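Local structure of Cj0977 (Campylobacter jejuni, 3BNV) at residues L26-L31 against V77-I82. The protein is a hot-dog-fold virulence factor of unknown biochemical function, nonflagellar although its expression is controlled by the flagellar sigma factor sigma28. Sequence-based numbering, arbitrary orientation.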
loop_
_atom_site.group_PDB
_atom_site.type_symbol
_atom_site.label_atom_id
_atom_site.label_comp_id
_atom_site.label_asym_id
_atom_site.label_seq_id
_atom_site.Cartn_x
_atom_site.Cartn_y
_atom_site.Cartn_z
ATOM N N LEU A 26 -5.790 -5.838 -18.399
ATOM C CA LEU A 26 -4.442 -6.182 -18.854
ATOM C C LEU A 26 -3.421 -5.959 -17.745
ATOM O O LEU A 26 -2.330 -6.529 -17.778
ATOM C CB LEU A 26 -4.050 -5.371 -20.102
ATOM C CG LEU A 26 -4.709 -5.695 -21.453
ATOM C CD1 LEU A 26 -4.499 -4.597 -22.489
ATOM C CD2 LEU A 26 -4.200 -7.016 -21.993
ATOM N N THR A 27 -3.780 -5.135 -16.767
ATOM C CA THR A 27 -2.846 -4.719 -15.725
ATOM C C THR A 27 -2.846 -5.657 -14.533
ATOM O O THR A 27 -3.873 -6.189 -14.165
ATOM C CB THR A 27 -3.178 -3.290 -15.222
ATOM O OG1 THR A 27 -2.120 -2.791 -14.390
ATOM C CG2 THR A 27 -4.447 -3.297 -14.431
ATOM N N CYS A 28 -1.693 -5.858 -13.917
ATOM C CA CYS A 28 -1.614 -6.668 -12.695
ATOM C C CYS A 28 -2.360 -8.002 -12.785
ATOM O O CYS A 28 -3.143 -8.347 -11.900
ATOM C CB CYS A 28 -2.104 -5.851 -11.492
ATOM S SG CYS A 28 -1.247 -4.243 -11.325
ATOM N N PRO A 29 -2.088 -8.780 -13.838
ATOM C CA PRO A 29 -2.884 -9.983 -14.064
ATOM C C PRO A 29 -2.770 -10.967 -12.913
ATOM O O PRO A 29 -3.640 -11.838 -12.742
ATOM C CB PRO A 29 -2.250 -10.593 -15.322
ATOM C CG PRO A 29 -0.892 -9.952 -15.424
ATOM C CD PRO A 29 -1.012 -8.604 -14.829
ATOM N N GLU A 30 -1.707 -10.835 -12.126
ATOM C CA GLU A 30 -1.357 -11.888 -11.186
ATOM C C GLU A 30 -1.574 -11.449 -9.758
ATOM O O GLU A 30 -1.271 -12.179 -8.828
ATOM C CB GLU A 30 0.102 -12.264 -11.413
ATOM C CG GLU A 30 0.447 -13.611 -10.906
ATOM C CD GLU A 30 -0.009 -14.709 -11.838
ATOM O OE1 GLU A 30 -0.947 -14.476 -12.634
ATOM O OE2 GLU A 30 0.581 -15.805 -11.772
ATOM N N LEU A 31 -2.100 -10.246 -9.596
ATOM C CA LEU A 31 -2.232 -9.640 -8.276
ATOM C C LEU A 31 -3.188 -10.430 -7.399
ATOM O O LEU A 31 -4.218 -10.904 -7.860
ATOM C CB LEU A 31 -2.760 -8.220 -8.419
ATOM C CG LEU A 31 -2.224 -7.124 -7.500
ATOM C CD1 LEU A 31 -3.270 -6.009 -7.416
ATOM C CD2 LEU A 31 -1.846 -7.629 -6.125
ATOM N N VAL A 77 -6.887 -0.026 -8.431
ATOM C CA VAL A 77 -7.900 0.629 -9.256
ATOM C C VAL A 77 -7.329 1.814 -10.093
ATOM O O VAL A 77 -7.787 2.076 -11.201
ATOM C CB VAL A 77 -9.157 1.028 -8.456
ATOM C CG1 VAL A 77 -8.936 2.298 -7.683
ATOM C CG2 VAL A 77 -10.293 1.237 -9.366
ATOM N N ALA A 78 -6.321 2.517 -9.594
ATOM C CA ALA A 78 -5.646 3.515 -10.437
ATOM C C ALA A 78 -5.083 2.879 -11.697
ATOM O O ALA A 78 -5.280 3.375 -12.805
ATOM C CB ALA A 78 -4.514 4.198 -9.695
ATOM N N GLN A 79 -4.349 1.786 -11.538
ATOM C CA GLN A 79 -3.809 1.133 -12.710
ATOM C C GLN A 79 -4.909 0.588 -13.589
ATOM O O GLN A 79 -4.794 0.633 -14.795
ATOM C CB GLN A 79 -2.830 0.032 -12.343
ATOM C CG GLN A 79 -1.584 0.529 -11.632
ATOM C CD GLN A 79 -0.466 -0.465 -11.731
ATOM O OE1 GLN A 79 0.077 -0.673 -12.807
ATOM N NE2 GLN A 79 -0.126 -1.107 -10.629
ATOM N N ALA A 80 -6.004 0.106 -13.009
ATOM C CA ALA A 80 -7.080 -0.403 -13.847
ATOM C C ALA A 80 -7.722 0.693 -14.699
ATOM O O ALA A 80 -8.246 0.415 -15.770
ATOM C CB ALA A 80 -8.095 -1.083 -13.029
ATOM N N SER A 81 -7.670 1.932 -14.229
ATOM C CA SER A 81 -8.260 3.053 -14.954
ATOM C C SER A 81 -7.508 3.371 -16.235
ATOM O O SER A 81 -8.050 3.992 -17.122
ATOM C CB SER A 81 -8.287 4.304 -14.083
ATOM O OG SER A 81 -6.982 4.822 -13.922
ATOM N N ILE A 82 -6.242 2.974 -16.304
ATOM C CA ILE A 82 -5.426 3.153 -17.496
ATOM C C ILE A 82 -5.401 1.867 -18.309
ATOM O O ILE A 82 -5.404 1.892 -19.526
ATOM C CB ILE A 82 -3.977 3.457 -17.095
ATOM C CG1 ILE A 82 -3.955 4.735 -16.267
ATOM C CG2 ILE A 82 -3.067 3.549 -18.351
ATOM C CD1 ILE A 82 -4.886 5.786 -16.831
#
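Thr-27 and Gln-79 bury most of the surface here, and their side chains cross at about a right angle. Residues 26-31 belong to the loop between helices 15-22 and 33-36. Residues 77-82 lie on helix 67-82, the helix that the curved antiparallel sheet of the hot-dog fold wraps. Thr-27 uses its two branches differently. Thr-27 OG1 lies against the side chain of Gln-79, 3.6 Å from CB and 3.4 Å from OE1. The methyl Thr-27 CG2 instead rests on the helix backbone, 4.0 Å from CA of Ala-80. Measured between CA atoms, the segments come nearest at Thr-27 and Ala-80, 6.3 Å apart.

Gln-79 has CG anti to its carbonyl carbon (chi1 -64°) and is extended beyond it, which carries the amide alongside Cys-28. There Cys-28 SG lies 3.4 Å from NE2 of Gln-79. Cys-28 also begins a type I turn, closed by Leu-31 N to Cys-28 O at 3.2 Å. Its side chain packs on Tyr-76 and on Phe-66 of the second subunit; that same Phe-66 also packs on Gln-79.

The buried amide finds its main polar partner beyond this loop: OE1 of Gln-79 accepts a hydrogen bond from the hydroxyl of Ser-87. NE2 has a weak one with Asn-75 OD1. These bonds probably set the amide's orientation, while Thr-27 and Cys-28 lie against it, beside the subunit interface.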